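Long-range contacts in hypothetical protein HI1011 (Haemophilus influenzae, PDB 1YZY), which catalyses the ATP-dependent phosphorylation of 3-oxo-tetronate to 3-oxo-tetronate 4-phosphate, as a member of the four-carbon acid sugar kinase family: residues Val20-Leu24 against Leu231-Gly237; Ala240-Thr244 against Pro381-Ala385; Cys255-Asn260 against Ala308-Pro312. All coordinates share one frame; numbering follows the deposited sequence.

In the fold
The three contacts run from the sugar-binding N-terminal part of the kinase into its nucleotide-binding C-terminal part. Along the chain, contact 1 closes before contact 2 opens, and contact 3 is nested inside the loop that contact 2 closes. Contacts 1 and 2 use successive pieces of the connection between helix 221-232 and strand 248-252; their centres are about 16 Å apart, and they touch where Val-20 CG1 meets Ala-240 CB at 4.0 Å. This link between the two parts is thus held by the loop after helix 9-20 and then by strand 380-385. Contact 3, centred about 26 Å from contact 2 and about 35 Å from contact 1, lies beside the ATP site inferred by similarity.

Contact 1 (Val20-Leu24 against Leu231-Gly237); sequences VENGL and LSGGKKG
Two helix ends meet here, each closed by a Schellman motif: Gly-23 is the C-prime residue after helix 9-20 and Gly-233 the one after helix 221-232, both with positive phi. The join between them is the bond from Ser-232 OG to Asn-22 O, 2.7 Å long. Chi1 of Ser-232 (74°) sets OG between its own backbone N and carbonyl carbon, and from there the hydroxyl reaches Asn-22 O from above the carbonyl plane, 44° out of it. Ala-228 O, one turn back in the helix, is also within hydrogen-bonding reach of this OG, so the one proton is probably shared or alternates between the two carbonyls. Ser-232 CB packs 3.8 Å from Gly-23 CA, where the bare glycine lets the chains come close.

Beyond the second glycine turn the chain runs back alongside 20-24, so that Glu-21 and Gly-237 have their CA atoms 4.1 Å apart. Lys-236, bent at chi2 (-69°), lays its CD 3.2 Å from Glu-21 O, and its chain runs side by side with Asn-22, both pointing the same way. The amide of Asn-22 has its own helix partner, ND2 giving a hydrogen bond to Phe-18 O, while OD1 accepts from a water that also donates to Lys-235 O. Two further waters join Glu-21 OE2 to Gly-237 O and, weakly, OE1 to Gly-237 N. Leu-24 and Leu-231 make the apolar flank, CD1 of the former 4.1 Å from CB of the latter.

One direct bond, with water bridging carboxylate, amide and carbonyl oxygens, makes this a contact held chiefly through backbone oxygens: Asn-22 O is gripped by a hydroxyl, whereas Glu-21 touches Gly-237 CA with OE2 but makes its polar links to that residue through water.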
ATOM      1  N   VAL A  20      -3.122  10.236  -2.481  1.00 19.31           N
ATOM      2  CA  VAL A  20      -2.364  11.019  -3.465  1.00 15.58           C
ATOM      3  C   VAL A  20      -3.183  11.311  -4.728  1.00 17.68           C
ATOM      4  O   VAL A  20      -3.111  12.402  -5.292  1.00 18.69           O
ATOM      5  CB  VAL A  20      -1.027  10.298  -3.848  1.00 15.69           C
ATOM      6  CG1 VAL A  20      -0.360  10.969  -5.055  1.00 13.45           C
ATOM      7  CG2 VAL A  20      -0.072  10.331  -2.672  1.00 17.50           C
ATOM      8  N   GLU A  21      -3.900  10.302  -5.206  1.00  9.93           N
ATOM      9  CA  GLU A  21      -4.740  10.434  -6.381  1.00 13.40           C
ATOM     10  C   GLU A  21      -5.925  11.369  -6.110  1.00 14.15           C
ATOM     11  O   GLU A  21      -6.715  11.669  -7.010  1.00  9.84           O
ATOM     12  CB  GLU A  21      -5.232   9.053  -6.824  1.00 18.17           C
ATOM     13  CG  GLU A  21      -4.135   8.196  -7.442  1.00 28.11           C
ATOM     14  CD  GLU A  21      -3.451   8.886  -8.619  1.00 31.52           C
ATOM     15  OE1 GLU A  21      -3.921   8.725  -9.761  1.00 31.78           O
ATOM     16  OE2 GLU A  21      -2.448   9.592  -8.403  1.00 26.29           O
ATOM     17  N   ASN A  22      -6.022  11.829  -4.867  1.00 16.08           N
ATOM     18  CA  ASN A  22      -7.067  12.735  -4.448  1.00 15.09           C
ATOM     19  C   ASN A  22      -6.504  14.019  -3.847  1.00 18.09           C
ATOM     20  O   ASN A  22      -7.079  14.604  -2.928  1.00 13.95           O
ATOM     21  CB  ASN A  22      -8.044  12.021  -3.511  1.00 16.75           C
ATOM     22  CG  ASN A  22      -9.011  11.132  -4.268  1.00 18.53           C
ATOM     23  OD1 ASN A  22      -9.946  11.621  -4.909  1.00 18.00           O
ATOM     24  ND2 ASN A  22      -8.761   9.824  -4.253  1.00 15.90           N
ATOM     25  N   GLY A  23      -5.334  14.409  -4.353  1.00 19.79           N
ATOM     26  CA  GLY A  23      -4.668  15.642  -3.955  1.00 23.02           C
ATOM     27  C   GLY A  23      -3.886  15.830  -2.665  1.00 24.16           C
ATOM     28  O   GLY A  23      -3.461  16.957  -2.371  1.00 23.09           O
ATOM     29  N   LEU A  24      -3.657  14.768  -1.905  1.00 22.87           N
ATOM     30  CA  LEU A  24      -2.922  14.899  -0.643  1.00 28.93           C
ATOM     31  C   LEU A  24      -1.446  14.461  -0.696  1.00 23.01           C
ATOM     32  O   LEU A  24      -1.146  13.376  -1.168  1.00 21.36           O
ATOM     33  CB  LEU A  24      -3.662  14.115   0.449  1.00 27.67           C
ATOM     34  CG  LEU A  24      -4.344  14.922   1.558  1.00 32.95           C
ATOM     35  CD1 LEU A  24      -5.172  16.070   1.002  1.00 22.04           C
ATOM     36  CD2 LEU A  24      -5.182  13.989   2.420  1.00 18.76           C
ATOM     37  N   LEU A 231     -10.653  17.181   1.655  1.00 24.84           N
ATOM     38  CA  LEU A 231      -9.556  17.986   2.188  1.00 22.94           C
ATOM     39  C   LEU A 231      -8.780  18.735   1.115  1.00 25.22           C
ATOM     40  O   LEU A 231      -8.266  19.828   1.370  1.00 25.66           O
ATOM     41  CB  LEU A 231      -8.588  17.109   2.993  1.00 25.55           C
ATOM     42  CG  LEU A 231      -9.115  16.535   4.307  1.00 21.73           C
ATOM     43  CD1 LEU A 231      -8.152  15.507   4.870  1.00 27.97           C
ATOM     44  CD2 LEU A 231      -9.332  17.665   5.293  1.00 26.32           C
ATOM     45  N   SER A 232      -8.661  18.134  -0.063  1.00 19.25           N
ATOM     46  CA  SER A 232      -7.935  18.752  -1.167  1.00 23.02           C
ATOM     47  C   SER A 232      -8.807  19.662  -2.024  1.00 22.76           C
ATOM     48  O   SER A 232      -8.288  20.536  -2.724  1.00 25.75           O
ATOM     49  CB  SER A 232      -7.297  17.680  -2.049  1.00 23.84           C
ATOM     50  OG  SER A 232      -8.264  17.009  -2.838  1.00 30.36           O
ATOM     51  N   GLY A 233     -10.127  19.492  -1.927  1.00 23.42           N
ATOM     52  CA  GLY A 233     -11.049  20.288  -2.720  1.00 18.98           C
ATOM     53  C   GLY A 233     -11.217  19.726  -4.126  1.00 23.33           C
ATOM     54  O   GLY A 233     -11.324  20.482  -5.096  1.00 21.27           O
ATOM     55  N   GLY A 234     -11.238  18.398  -4.230  1.00 15.12           N
ATOM     56  CA  GLY A 234     -11.396  17.721  -5.509  1.00 22.01           C
ATOM     57  C   GLY A 234     -10.139  17.540  -6.344  1.00 23.00           C
ATOM     58  O   GLY A 234     -10.202  16.995  -7.446  1.00 19.97           O
ATOM     59  N   LYS A 235      -9.003  18.002  -5.833  1.00 22.85           N
ATOM     60  CA  LYS A 235      -7.732  17.899  -6.540  1.00 22.17           C
ATOM     61  C   LYS A 235      -7.385  16.449  -6.844  1.00 21.79           C
ATOM     62  O   LYS A 235      -7.796  15.540  -6.131  1.00 23.00           O
ATOM     63  CB  LYS A 235      -6.623  18.545  -5.707  1.00 27.14           C
ATOM     64  CG  LYS A 235      -5.268  18.635  -6.398  1.00 39.07           C
ATOM     65  CD  LYS A 235      -5.280  19.655  -7.531  1.00 48.71           C
ATOM     66  CE  LYS A 235      -4.065  19.493  -8.442  1.00 49.36           C
ATOM     67  NZ  LYS A 235      -4.093  18.203  -9.202  1.00 51.67           N
ATOM     68  N   LYS A 236      -6.681  16.229  -7.946  1.00 21.68           N
ATOM     69  CA  LYS A 236      -6.273  14.879  -8.320  1.00 26.90           C
ATOM     70  C   LYS A 236      -4.749  14.725  -8.266  1.00 27.54           C
ATOM     71  O   LYS A 236      -4.035  15.647  -7.850  1.00 32.44           O
ATOM     72  CB  LYS A 236      -6.810  14.527  -9.707  1.00 32.91           C
ATOM     73  CG  LYS A 236      -8.324  14.377  -9.759  1.00 38.30           C
ATOM     74  CD  LYS A 236      -8.787  13.147  -9.001  1.00 41.40           C
ATOM     75  CE  LYS A 236     -10.295  12.979  -9.081  1.00 55.72           C
ATOM     76  NZ  LYS A 236     -10.735  11.659  -8.537  1.00 56.31           N
ATOM     77  N   GLY A 237      -4.253  13.556  -8.667  1.00 23.72           N
ATOM     78  CA  GLY A 237      -2.819  13.314  -8.634  1.00 28.15           C
ATOM     79  C   GLY A 237      -2.053  13.757  -9.868  1.00 28.58           C
ATOM     80  O   GLY A 237      -0.963  13.244 -10.136  1.00 27.95           O
TER
HETATM   81  O   HOH W   1      -0.901  10.253 -10.452  1.00 21.94           O
HETATM   82  O   HOH W   2      -4.658  11.349 -11.088  1.00 34.48           O
HETATM   83  O   HOH W   3     -10.104  14.281  -5.393  1.00 23.94           O

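Contact 2 (Ala240-Thr244 against Pro381-Ala385); sequences AFTPT and PWLKA
Pro-243 stands on the face of the indole of Trp-382 with its CG-CD edge, the two side chains crossing at about a right angle. Its CG stands 3.3 Å from the centroid of the six-membered ring and 7° off the ring normal, a CH-pi contact over one face. Pro-243 CD sits closer to the middle of the indole, 3.4 Å from Trp-382 CD2, so both ring carbons share the face. Thr-242 reaches the pyrrole side obliquely through CG2, 4.1 Å from Trp-382 CD1.

Phe-241 comes to the strand differently. Chi1 of 74° puts its CG between backbone N and carbonyl carbon, and the ring projects onto the backbone of strand 380-385, with Leu-383 C near the ring plane at its edge, 3.9 Å from Phe-241 CE1. Lys-384 crosses it at about a right angle and touches with CB, 3.8 Å from Phe-241 CZ. The lysine then bends away at chi3 (83°) and chi4, which returns NZ to Ala-385 O, 2.9 Å distant and nearly in line with the carbonyl bond.

Elsewhere the indole is fixed by Trp-382 NE1 donating to Ala-408 O, and Phe-412 also touches Pro-243. Segment 240-244, in the connection between helix 221-232 and strand 248-252, thus lies on strand 380-385 through apolar and aromatic groups: C-H groups of Pro-243 meet the indole pi cloud, whose orientation the NE1 bond holds.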
ATOM      1  N   ALA A 240       1.379  15.197  -8.886  1.00 23.05           N
ATOM      2  CA  ALA A 240       2.205  14.422  -7.971  1.00 24.85           C
ATOM      3  C   ALA A 240       3.582  14.365  -8.637  1.00 20.86           C
ATOM      4  O   ALA A 240       3.683  14.285  -9.867  1.00 16.50           O
ATOM      5  CB  ALA A 240       1.629  13.029  -7.784  1.00 21.72           C
ATOM      6  N   PHE A 241       4.632  14.438  -7.827  1.00 23.13           N
ATOM      7  CA  PHE A 241       6.000  14.437  -8.331  1.00 17.17           C
ATOM      8  C   PHE A 241       6.433  13.222  -9.140  1.00 21.13           C
ATOM      9  O   PHE A 241       5.844  12.139  -9.057  1.00 20.41           O
ATOM     10  CB  PHE A 241       6.988  14.652  -7.176  1.00 12.72           C
ATOM     11  CG  PHE A 241       7.167  13.443  -6.279  1.00 13.95           C
ATOM     12  CD1 PHE A 241       8.034  12.406  -6.640  1.00 17.04           C
ATOM     13  CD2 PHE A 241       6.481  13.347  -5.070  1.00 15.53           C
ATOM     14  CE1 PHE A 241       8.215  11.294  -5.814  1.00 22.89           C
ATOM     15  CE2 PHE A 241       6.654  12.242  -4.236  1.00 15.66           C
ATOM     16  CZ  PHE A 241       7.525  11.212  -4.612  1.00 14.43           C
ATOM     17  N   THR A 242       7.487  13.427  -9.921  1.00 21.34           N
ATOM     18  CA  THR A 242       8.129  12.391 -10.733  1.00 22.27           C
ATOM     19  C   THR A 242       9.650  12.597 -10.528  1.00 23.07           C
ATOM     20  O   THR A 242      10.073  13.565  -9.893  1.00 17.65           O
ATOM     21  CB  THR A 242       7.745  12.472 -12.256  1.00 23.37           C
ATOM     22  OG1 THR A 242       7.919  13.804 -12.760  1.00 28.83           O
ATOM     23  CG2 THR A 242       6.320  12.038 -12.470  1.00 25.03           C
ATOM     24  N   PRO A 243      10.481  11.639 -10.961  1.00 23.76           N
ATOM     25  CA  PRO A 243      11.914  11.852 -10.763  1.00 25.59           C
ATOM     26  C   PRO A 243      12.436  13.025 -11.582  1.00 28.40           C
ATOM     27  O   PRO A 243      11.925  13.313 -12.665  1.00 26.15           O
ATOM     28  CB  PRO A 243      12.520  10.546 -11.276  1.00 21.39           C
ATOM     29  CG  PRO A 243      11.457   9.551 -11.018  1.00 20.79           C
ATOM     30  CD  PRO A 243      10.230  10.286 -11.479  1.00 23.08           C
ATOM     31  N   THR A 244      13.406  13.742 -11.033  1.00 34.09           N
ATOM     32  CA  THR A 244      14.020  14.839 -11.764  1.00 46.10           C
ATOM     33  C   THR A 244      15.119  14.198 -12.611  1.00 46.52           C
ATOM     34  O   THR A 244      15.526  13.065 -12.340  1.00 48.46           O
ATOM     35  CB  THR A 244      14.627  15.903 -10.821  1.00 53.04           C
ATOM     36  OG1 THR A 244      15.056  15.287  -9.596  1.00 55.59           O
ATOM     37  CG2 THR A 244      13.604  17.005 -10.530  1.00 57.23           C
ATOM     38  N   PRO A 381       3.221   3.568  -8.165  1.00 15.37           N
ATOM     39  CA  PRO A 381       3.489   5.009  -8.153  1.00 15.41           C
ATOM     40  C   PRO A 381       5.006   5.294  -8.123  1.00 21.20           C
ATOM     41  O   PRO A 381       5.821   4.379  -7.932  1.00 13.15           O
ATOM     42  CB  PRO A 381       2.823   5.454  -6.849  1.00 17.74           C
ATOM     43  CG  PRO A 381       3.049   4.284  -5.953  1.00 10.49           C
ATOM     44  CD  PRO A 381       2.719   3.115  -6.852  1.00 19.97           C
ATOM     45  N   TRP A 382       5.381   6.542  -8.377  1.00 17.20           N
ATOM     46  CA  TRP A 382       6.781   6.930  -8.312  1.00 19.70           C
ATOM     47  C   TRP A 382       7.034   7.210  -6.839  1.00 18.87           C
ATOM     48  O   TRP A 382       6.164   7.754  -6.152  1.00 18.49           O
ATOM     49  CB  TRP A 382       7.051   8.192  -9.146  1.00 19.56           C
ATOM     50  CG  TRP A 382       7.655   7.888 -10.474  1.00 27.18           C
ATOM     51  CD1 TRP A 382       7.105   8.123 -11.703  1.00 28.02           C
ATOM     52  CD2 TRP A 382       8.909   7.229 -10.710  1.00 25.40           C
ATOM     53  NE1 TRP A 382       7.934   7.641 -12.694  1.00 25.35           N
ATOM     54  CE2 TRP A 382       9.047   7.088 -12.113  1.00 27.07           C
ATOM     55  CE3 TRP A 382       9.928   6.740  -9.876  1.00 22.38           C
ATOM     56  CZ2 TRP A 382      10.167   6.477 -12.699  1.00 27.39           C
ATOM     57  CZ3 TRP A 382      11.039   6.134 -10.458  1.00 24.94           C
ATOM     58  CH2 TRP A 382      11.147   6.008 -11.859  1.00 21.92           C
ATOM     59  N   LEU A 383       8.211   6.831  -6.352  1.00 17.05           N
ATOM     60  CA  LEU A 383       8.556   7.031  -4.951  1.00 14.05           C
ATOM     61  C   LEU A 383       9.828   7.861  -4.798  1.00 15.38           C
ATOM     62  O   LEU A 383      10.547   8.104  -5.756  1.00 15.52           O
ATOM     63  CB  LEU A 383       8.785   5.672  -4.279  1.00  7.21           C
ATOM     64  CG  LEU A 383       7.744   4.551  -4.330  1.00 17.59           C
ATOM     65  CD1 LEU A 383       8.358   3.240  -3.814  1.00 13.04           C
ATOM     66  CD2 LEU A 383       6.528   4.929  -3.497  1.00 10.01           C
ATOM     67  N   LYS A 384      10.050   8.364  -3.596  1.00 14.77           N
ATOM     68  CA  LYS A 384      11.261   9.092  -3.293  1.00 21.65           C
ATOM     69  C   LYS A 384      11.518   8.837  -1.832  1.00 22.33           C
ATOM     70  O   LYS A 384      10.639   9.030  -1.001  1.00 17.48           O
ATOM     71  CB  LYS A 384      11.166  10.590  -3.534  1.00 13.80           C
ATOM     72  CG  LYS A 384      12.556  11.237  -3.440  1.00 21.94           C
ATOM     73  CD  LYS A 384      12.531  12.746  -3.470  1.00 22.93           C
ATOM     74  CE  LYS A 384      12.235  13.337  -2.100  1.00 32.26           C
ATOM     75  NZ  LYS A 384      13.266  12.967  -1.087  1.00 30.82           N
ATOM     76  N   ALA A 385      12.716   8.354  -1.532  1.00 21.63           N
ATOM     77  CA  ALA A 385      13.109   8.049  -0.172  1.00 16.58           C
ATOM     78  C   ALA A 385      12.995   9.280   0.703  1.00 19.79           C
ATOM     79  O   ALA A 385      13.108  10.404   0.221  1.00 22.72           O
ATOM     80  CB  ALA A 385      14.537   7.523  -0.161  1.00 17.38           C
TER

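Contact 3 (Cys255-Asn260 against Ala308-Pro312); sequences CSVMTN and ATVPP
This is a contact between a loop and the N-terminal turn of a helix in the nucleotide-binding C-terminal domain: the loop after strand 305-307 packs on the start of helix 257-266, whose N-cap position is Ser-256. Two hydrogen bonds cross it. Val-310 N points almost straight at Cys-255 SG, 3.5 Å away; chi1 of Cys-255 (-61°) sets the sulfur anti to its carbonyl carbon, turned to that N-H. The sulfur also meets Val-310 CG2 at 3.8 Å.

One turn on, Thr-259 CG2 meets Thr-309 OG1 at 3.6 Å, the two side chains crossing at a slant. Both hydroxyls have stronger partners elsewhere: Thr-309 OG1 bonds to Ser-254 O and Ser-252 OG, and Thr-259 OG1 to Lys-395 NZ and weakly to Gly-397 O. These side chains thus border Ser-254 and Gly-397, inferred by similarity to bind ATP.

Asn-260 turns its amide against the peptide between Val-310 and Pro-311. Its ND2 donates to Val-310 O at 2.9 Å with an N-H...O angle of 174°, the oxygen lying in the amide plane but the nitrogen standing 72° out of the carbonyl plane, while Asn-260 OD1 rests 3.4 Å from Pro-311 CD.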
ATOM      1  N   CYS A 255       9.772 -13.476 -13.088  1.00 35.93           N
ATOM      2  CA  CYS A 255       9.590 -14.349 -14.237  1.00 37.19           C
ATOM      3  C   CYS A 255       8.113 -14.618 -14.509  1.00 40.60           C
ATOM      4  O   CYS A 255       7.733 -15.712 -14.940  1.00 41.51           O
ATOM      5  CB  CYS A 255      10.343 -15.652 -14.028  1.00 34.89           C
ATOM      6  SG  CYS A 255      12.114 -15.412 -13.854  1.00 34.14           S
ATOM      7  N   SER A 256       7.281 -13.632 -14.190  1.00 39.82           N
ATOM      8  CA  SER A 256       5.847 -13.727 -14.419  1.00 43.96           C
ATOM      9  C   SER A 256       5.534 -13.421 -15.877  1.00 42.53           C
ATOM     10  O   SER A 256       6.319 -12.777 -16.570  1.00 40.19           O
ATOM     11  CB  SER A 256       5.084 -12.775 -13.497  1.00 45.12           C
ATOM     12  OG  SER A 256       4.872 -13.374 -12.225  1.00 65.68           O
ATOM     13  N   VAL A 257       4.396 -13.917 -16.345  1.00 40.07           N
ATOM     14  CA  VAL A 257       3.973 -13.708 -17.721  1.00 42.35           C
ATOM     15  C   VAL A 257       4.040 -12.248 -18.168  1.00 39.60           C
ATOM     16  O   VAL A 257       4.522 -11.959 -19.270  1.00 35.66           O
ATOM     17  CB  VAL A 257       2.542 -14.251 -17.955  1.00 45.59           C
ATOM     18  CG1 VAL A 257       2.551 -15.766 -17.895  1.00 43.46           C
ATOM     19  CG2 VAL A 257       1.577 -13.685 -16.904  1.00 51.82           C
ATOM     20  N   MET A 258       3.548 -11.342 -17.323  1.00 34.37           N
ATOM     21  CA  MET A 258       3.544  -9.915 -17.642  1.00 40.22           C
ATOM     22  C   MET A 258       4.940  -9.299 -17.689  1.00 40.48           C
ATOM     23  O   MET A 258       5.238  -8.493 -18.575  1.00 36.68           O
ATOM     24  CB  MET A 258       2.653  -9.144 -16.665  1.00 38.31           C
ATOM     25  CG  MET A 258       2.606  -7.648 -16.932  1.00 40.04           C
ATOM     26  SD  MET A 258       2.480  -7.272 -18.692  1.00 49.17           S
ATOM     27  CE  MET A 258       0.760  -7.569 -18.985  1.00 41.63           C
ATOM     28  N   THR A 259       5.797  -9.695 -16.753  1.00 38.87           N
ATOM     29  CA  THR A 259       7.157  -9.171 -16.705  1.00 38.18           C
ATOM     30  C   THR A 259       7.982  -9.636 -17.909  1.00 36.73           C
ATOM     31  O   THR A 259       8.736  -8.854 -18.495  1.00 39.47           O
ATOM     32  CB  THR A 259       7.869  -9.564 -15.392  1.00 34.35           C
ATOM     33  OG1 THR A 259       7.108  -9.088 -14.275  1.00 27.28           O
ATOM     34  CG2 THR A 259       9.265  -8.950 -15.337  1.00 33.08           C
ATOM     35  N   ASN A 260       7.828 -10.902 -18.283  1.00 30.21           N
ATOM     36  CA  ASN A 260       8.553 -11.452 -19.415  1.00 29.63           C
ATOM     37  C   ASN A 260       8.257 -10.677 -20.682  1.00 32.71           C
ATOM     38  O   ASN A 260       9.126 -10.525 -21.540  1.00 33.52           O
ATOM     39  CB  ASN A 260       8.199 -12.915 -19.620  1.00 28.15           C
ATOM     40  CG  ASN A 260       9.297 -13.835 -19.169  1.00 33.95           C
ATOM     41  OD1 ASN A 260      10.219 -14.142 -19.928  1.00 29.43           O
ATOM     42  ND2 ASN A 260       9.210 -14.290 -17.929  1.00 37.27           N
ATOM     43  N   ALA A 308      16.972 -10.760 -14.664  1.00 24.64           N
ATOM     44  CA  ALA A 308      17.014 -12.190 -14.390  1.00 26.22           C
ATOM     45  C   ALA A 308      15.781 -12.814 -15.055  1.00 27.28           C
ATOM     46  O   ALA A 308      15.714 -14.024 -15.266  1.00 26.72           O
ATOM     47  CB  ALA A 308      16.993 -12.439 -12.885  1.00 27.78           C
ATOM     48  N   THR A 309      14.832 -11.957 -15.413  1.00 28.58           N
ATOM     49  CA  THR A 309      13.580 -12.353 -16.048  1.00 33.11           C
ATOM     50  C   THR A 309      13.684 -13.322 -17.228  1.00 37.10           C
ATOM     51  O   THR A 309      14.201 -12.973 -18.295  1.00 36.56           O
ATOM     52  CB  THR A 309      12.832 -11.113 -16.525  1.00 33.16           C
ATOM     53  OG1 THR A 309      12.609 -10.245 -15.409  1.00 28.03           O
ATOM     54  CG2 THR A 309      11.504 -11.488 -17.171  1.00 34.51           C
ATOM     55  N   VAL A 310      13.176 -14.536 -17.026  1.00 41.05           N
ATOM     56  CA  VAL A 310      13.142 -15.576 -18.056  1.00 42.22           C
ATOM     57  C   VAL A 310      11.768 -16.241 -17.996  1.00 46.15           C
ATOM     58  O   VAL A 310      11.119 -16.240 -16.944  1.00 42.06           O
ATOM     59  CB  VAL A 310      14.232 -16.670 -17.858  1.00 39.11           C
ATOM     60  CG1 VAL A 310      15.592 -16.134 -18.227  1.00 31.11           C
ATOM     61  CG2 VAL A 310      14.222 -17.193 -16.432  1.00 43.51           C
ATOM     62  N   PRO A 311      11.314 -16.833 -19.118  1.00 49.07           N
ATOM     63  CA  PRO A 311      10.006 -17.498 -19.163  1.00 53.36           C
ATOM     64  C   PRO A 311       9.827 -18.454 -17.984  1.00 57.11           C
ATOM     65  O   PRO A 311      10.789 -19.101 -17.554  1.00 55.65           O
ATOM     66  CB  PRO A 311      10.063 -18.257 -20.489  1.00 49.72           C
ATOM     67  CG  PRO A 311      10.882 -17.359 -21.345  1.00 49.56           C
ATOM     68  CD  PRO A 311      12.006 -16.959 -20.415  1.00 51.43           C
ATOM     69  N   PRO A 312       8.600 -18.535 -17.433  1.00 61.08           N
ATOM     70  CA  PRO A 312       8.316 -19.422 -16.298  1.00 67.29           C
ATOM     71  C   PRO A 312       8.735 -20.867 -16.578  1.00 71.30           C
ATOM     72  O   PRO A 312       8.888 -21.669 -15.654  1.00 73.35           O
ATOM     73  CB  PRO A 312       6.801 -19.275 -16.114  1.00 65.70           C
ATOM     74  CG  PRO A 312       6.318 -18.782 -17.450  1.00 67.20           C
ATOM     75  CD  PRO A 312       7.386 -17.812 -17.840  1.00 63.14           C
TER